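Local coordinates for protein CTP synthase (Trypanosoma brucei gambiense, PDB 5N29) that probably releases ammonia from L-glutamine, as the glutaminase domain of a CTP synthase, for the ATP-dependent amination of UTP to CTP, at residues L113-V118 with D194-L200; I139-D143 with S212-V216. The protein carries 1 engineered substitution. All blocks are in the same frame, centred on the assembly; numbering follows the deposited sequence.

Contact 1: residues L113-V118 with D194-L200; sequences LSRNVV and DLRKAGL
In this class I glutamine amidotransferase domain, the last turns of helix 105-118 pack against the C-terminal end of helix 192-197, which finishes in a Schellman motif. The CA atoms of V117 and A198 lie 5.9 Å apart, those of S114 and L195 7.1 Å. Such closeness needs a small residue at A198: its CB is a bump set among L113 CD2 (3.6 Å), V117 CG1 (3.6 Å) and V118 CG2 (3.8 Å). A wider, pi-type turn, with V118 N 3.0 Å from L113 O, accompanies the display of both valines on this face. In return L113, chi1 t and chi2 p, fills the hollow framed by L195, A198 and L200. G199, at phi 109°, psi 0°, tolerates backbone angles that would jam a CB against the preceding carbonyl; L200 N bonds back to L195 O at 3.0 Å, bringing L200 round so that its CB lies 3.8 Å from L113 CD2. S114 hydrogen-bonds to V110 O within its own helix, while S114 OG merely touches L195 CD2 at 3.7 Å.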
# COMPACT_ATOMS: atom_id res chain seq x y z
N LEU A 113 -4.66 -3.34 -11.11
CA LEU A 113 -5.33 -2.35 -11.95
C LEU A 113 -4.88 -2.45 -13.40
O LEU A 113 -5.70 -2.34 -14.32
CB LEU A 113 -5.11 -0.93 -11.40
CG LEU A 113 -6.04 0.15 -11.96
CD1 LEU A 113 -7.42 0.04 -11.32
CD2 LEU A 113 -5.44 1.53 -11.75
N SER A 114 -3.58 -2.68 -13.60
CA SER A 114 -3.00 -2.83 -14.93
C SER A 114 -3.57 -4.04 -15.69
O SER A 114 -3.85 -3.96 -16.89
CB SER A 114 -1.48 -2.92 -14.87
OG SER A 114 -0.92 -1.75 -14.30
N ARG A 115 -3.76 -5.16 -14.98
CA ARG A 115 -4.33 -6.36 -15.58
C ARG A 115 -5.83 -6.20 -15.83
O ARG A 115 -6.28 -6.41 -16.94
CB ARG A 115 -4.08 -7.59 -14.72
CG ARG A 115 -2.62 -8.00 -14.66
CD ARG A 115 -2.40 -9.15 -13.69
NE ARG A 115 -0.97 -9.44 -13.54
CZ ARG A 115 -0.47 -10.41 -12.77
NH1 ARG A 115 -1.27 -11.19 -12.05
NH2 ARG A 115 0.84 -10.60 -12.71
N ASN A 116 -6.58 -5.80 -14.81
CA ASN A 116 -8.04 -5.91 -14.84
C ASN A 116 -8.81 -4.70 -15.36
O ASN A 116 -9.95 -4.85 -15.77
CB ASN A 116 -8.54 -6.30 -13.45
CG ASN A 116 -7.90 -7.58 -12.97
OD1 ASN A 116 -7.81 -8.54 -13.73
ND2 ASN A 116 -7.43 -7.59 -11.72
N VAL A 117 -8.20 -3.51 -15.35
CA VAL A 117 -8.82 -2.31 -15.92
C VAL A 117 -8.08 -1.82 -17.17
O VAL A 117 -8.71 -1.54 -18.18
CB VAL A 117 -8.95 -1.18 -14.88
CG1 VAL A 117 -9.70 0.02 -15.47
CG2 VAL A 117 -9.66 -1.70 -13.64
N VAL A 118 -6.76 -1.72 -17.10
CA VAL A 118 -5.97 -1.29 -18.27
C VAL A 118 -5.99 -2.38 -19.35
O VAL A 118 -5.98 -2.06 -20.55
CB VAL A 118 -4.51 -0.91 -17.92
CG1 VAL A 118 -3.78 -0.41 -19.16
CG2 VAL A 118 -4.46 0.14 -16.82
N ASP A 194 -1.91 5.82 -18.17
CA ASP A 194 -2.72 4.61 -18.20
C ASP A 194 -3.33 4.31 -16.82
O ASP A 194 -4.53 4.02 -16.71
CB ASP A 194 -1.88 3.42 -18.68
CG ASP A 194 -1.38 3.61 -20.10
OD1 ASP A 194 -2.21 3.70 -21.02
OD2 ASP A 194 -0.15 3.69 -20.30
N LEU A 195 -2.49 4.40 -15.79
CA LEU A 195 -2.95 4.21 -14.40
C LEU A 195 -3.96 5.28 -14.01
O LEU A 195 -5.01 4.96 -13.42
CB LEU A 195 -1.77 4.21 -13.42
CG LEU A 195 -0.75 3.08 -13.55
CD1 LEU A 195 0.48 3.37 -12.69
CD2 LEU A 195 -1.34 1.72 -13.22
N ARG A 196 -3.67 6.53 -14.37
CA ARG A 196 -4.61 7.62 -14.10
C ARG A 196 -5.95 7.40 -14.81
O ARG A 196 -7.00 7.53 -14.18
CB ARG A 196 -4.02 8.99 -14.48
CG ARG A 196 -2.98 9.50 -13.49
CD ARG A 196 -2.68 10.98 -13.70
NE ARG A 196 -1.58 11.44 -12.85
CZ ARG A 196 -0.33 11.72 -13.24
NH1 ARG A 196 0.07 11.61 -14.51
NH2 ARG A 196 0.55 12.13 -12.34
N LYS A 197 -5.91 7.01 -16.08
CA LYS A 197 -7.14 6.75 -16.84
C LYS A 197 -7.97 5.63 -16.21
O LYS A 197 -9.19 5.70 -16.20
CB LYS A 197 -6.85 6.43 -18.32
CG LYS A 197 -8.11 6.39 -19.19
CD LYS A 197 -7.89 5.78 -20.56
CE LYS A 197 -7.28 6.76 -21.56
NZ LYS A 197 -6.59 6.04 -22.67
N ALA A 198 -7.30 4.61 -15.65
CA ALA A 198 -7.94 3.49 -14.97
C ALA A 198 -8.45 3.79 -13.55
O ALA A 198 -8.97 2.87 -12.89
CB ALA A 198 -6.98 2.31 -14.94
N GLY A 199 -8.31 5.03 -13.08
CA GLY A 199 -8.89 5.50 -11.81
C GLY A 199 -7.88 5.75 -10.68
O GLY A 199 -8.28 6.14 -9.58
N LEU A 200 -6.60 5.52 -10.93
CA LEU A 200 -5.59 5.67 -9.89
C LEU A 200 -5.14 7.12 -9.79
O LEU A 200 -4.96 7.79 -10.81
CB LEU A 200 -4.39 4.77 -10.17
CG LEU A 200 -3.63 4.27 -8.94
CD1 LEU A 200 -4.43 3.20 -8.19
CD2 LEU A 200 -2.27 3.71 -9.35

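Contact 2: residues I139-D143 with S212-V216; sequences IMDCD and SRCRV
Two loop segments meet here side chain to side chain, with no backbone hydrogen bond between them. Residues 141-143 have helical phi/psi after the extended M140 (phi -68°, psi 149°), and a weak bond from D143 N to M140 O (3.1 Å) draws the turn together. Opposite, S212 and R213 keep psi near -22° and 5°, before C214 to V216 become extended and enter strand 216-220. M140 and R213 have the nearest CA atoms, 7.2 Å apart.

M140, in rotamer m with chi2 and chi3 both t, reaches across so that CE lies 3.2 Å from C214 O, 3.7 Å from S212 O and 3.8 Å from R215 CG. A long, flexible, unbranched methionine suits this slot: its methyl enters the bend of the second loop, and its SD sits over one face of the R215 guanidinium, 4.1 Å from R215 CZ. R215 runs m, t, t, then turns at chi4 -85° to present two nitrogens to one carboxylate: R215 NH1 to D143 OD2 is 2.7 Å, and R215 NH2 to D143 OD1 is 3.1 Å. D143 meets it with chi1 m, and also accepts hydrogen bonds from H152 and N150, while E186 gives R215 a second acidic partner. C142, chi1 p, brings SG to 3.6 Å from R215 NH2; its CB lies over a face of the guanidinium of R213, whose side chain is extended, 4.0 Å from R213 NE. At the centre is a bidentate arginine-aspartate salt bridge, flanked by M140 and C142, joining the loop between strands 135-138 and 144-145 to the loop that leads into strand 216-220 of the glutaminase domain.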
# COMPACT_ATOMS: atom_id res chain seq x y z
N ILE A 139 12.84 -1.51 -11.76
CA ILE A 139 13.99 -0.79 -11.24
C ILE A 139 14.24 0.42 -12.15
O ILE A 139 14.25 0.30 -13.37
CB ILE A 139 15.24 -1.71 -11.13
CG1 ILE A 139 15.05 -2.70 -9.98
CG2 ILE A 139 16.50 -0.89 -10.87
CD1 ILE A 139 15.89 -3.95 -10.08
N MET A 140 14.42 1.59 -11.53
CA MET A 140 14.78 2.80 -12.27
C MET A 140 16.19 2.69 -12.82
O MET A 140 17.05 2.04 -12.22
CB MET A 140 14.70 4.03 -11.36
CG MET A 140 13.31 4.34 -10.86
SD MET A 140 13.11 6.08 -10.45
CE MET A 140 11.34 6.21 -10.66
N ASP A 141 16.42 3.34 -13.96
CA ASP A 141 17.73 3.29 -14.61
C ASP A 141 18.83 3.81 -13.70
O ASP A 141 19.88 3.17 -13.57
CB ASP A 141 17.72 4.07 -15.93
CG ASP A 141 16.81 3.45 -16.97
OD1 ASP A 141 16.94 2.24 -17.23
OD2 ASP A 141 15.96 4.18 -17.51
N CYS A 142 18.57 4.94 -13.03
CA CYS A 142 19.54 5.54 -12.09
C CYS A 142 19.89 4.66 -10.88
O CYS A 142 20.94 4.84 -10.27
CB CYS A 142 19.03 6.91 -11.60
SG CYS A 142 17.49 6.83 -10.64
N ASP A 143 19.03 3.70 -10.54
CA ASP A 143 19.31 2.72 -9.49
C ASP A 143 20.05 1.45 -9.92
O ASP A 143 20.44 0.68 -9.06
CB ASP A 143 18.01 2.26 -8.84
CG ASP A 143 17.37 3.33 -8.03
OD1 ASP A 143 18.10 4.16 -7.47
OD2 ASP A 143 16.12 3.33 -7.95
N SER A 212 11.36 11.27 -15.35
CA SER A 212 11.64 9.82 -15.36
C SER A 212 12.21 9.31 -14.02
O SER A 212 12.11 8.11 -13.74
CB SER A 212 12.59 9.45 -16.52
OG SER A 212 13.91 9.90 -16.28
N ARG A 213 12.80 10.20 -13.21
CA ARG A 213 13.27 9.87 -11.86
C ARG A 213 12.22 10.01 -10.73
O ARG A 213 12.55 9.85 -9.56
CB ARG A 213 14.48 10.73 -11.51
CG ARG A 213 15.65 10.53 -12.46
CD ARG A 213 16.94 11.05 -11.87
NE ARG A 213 18.10 10.62 -12.65
CZ ARG A 213 19.37 10.94 -12.40
NH1 ARG A 213 19.68 11.71 -11.36
NH2 ARG A 213 20.33 10.48 -13.19
N CYS A 214 10.97 10.32 -11.08
CA CYS A 214 9.90 10.49 -10.09
C CYS A 214 9.46 9.15 -9.50
O CYS A 214 8.92 8.30 -10.21
CB CYS A 214 8.70 11.18 -10.75
SG CYS A 214 7.27 11.39 -9.68
N ARG A 215 9.71 8.98 -8.20
CA ARG A 215 9.37 7.73 -7.51
C ARG A 215 8.01 7.89 -6.84
O ARG A 215 7.81 8.82 -6.05
CB ARG A 215 10.42 7.38 -6.47
CG ARG A 215 11.84 7.27 -7.00
CD ARG A 215 12.87 7.29 -5.87
NE ARG A 215 14.22 7.35 -6.42
CZ ARG A 215 14.95 6.31 -6.82
NH1 ARG A 215 14.50 5.05 -6.74
NH2 ARG A 215 16.17 6.54 -7.31
N VAL A 216 7.09 6.99 -7.16
CA VAL A 216 5.75 7.04 -6.58
C VAL A 216 5.81 6.55 -5.14
O VAL A 216 6.27 5.44 -4.87
CB VAL A 216 4.72 6.20 -7.38
CG1 VAL A 216 3.36 6.20 -6.68
CG2 VAL A 216 4.58 6.74 -8.79

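Overall arrangement
Contacts 1 and 2 alternate along the chain, in the order 113-118, 139-143, 194-200, 212-216, so two crossing long-range closures lie in one glutaminase domain. Their centres are 20 Å apart and their nearest atoms about 7 Å, without touching. Strand 201-205 connects them: it starts directly after L200 of contact 1 and pairs antiparallel with strand 216-220, whose first residue is the last of segment 212-216. Contact 1 is an apolar junction of two helix ends, contact 2 a loop junction combining a salt bridge with methionine packing. Helix 105-118 begins just beyond C103, the cysteine modified by acivicin, but contact 1 uses its opposite end; the centres of contacts 1 and 2 lie 16 and 18 Å from that of the chain.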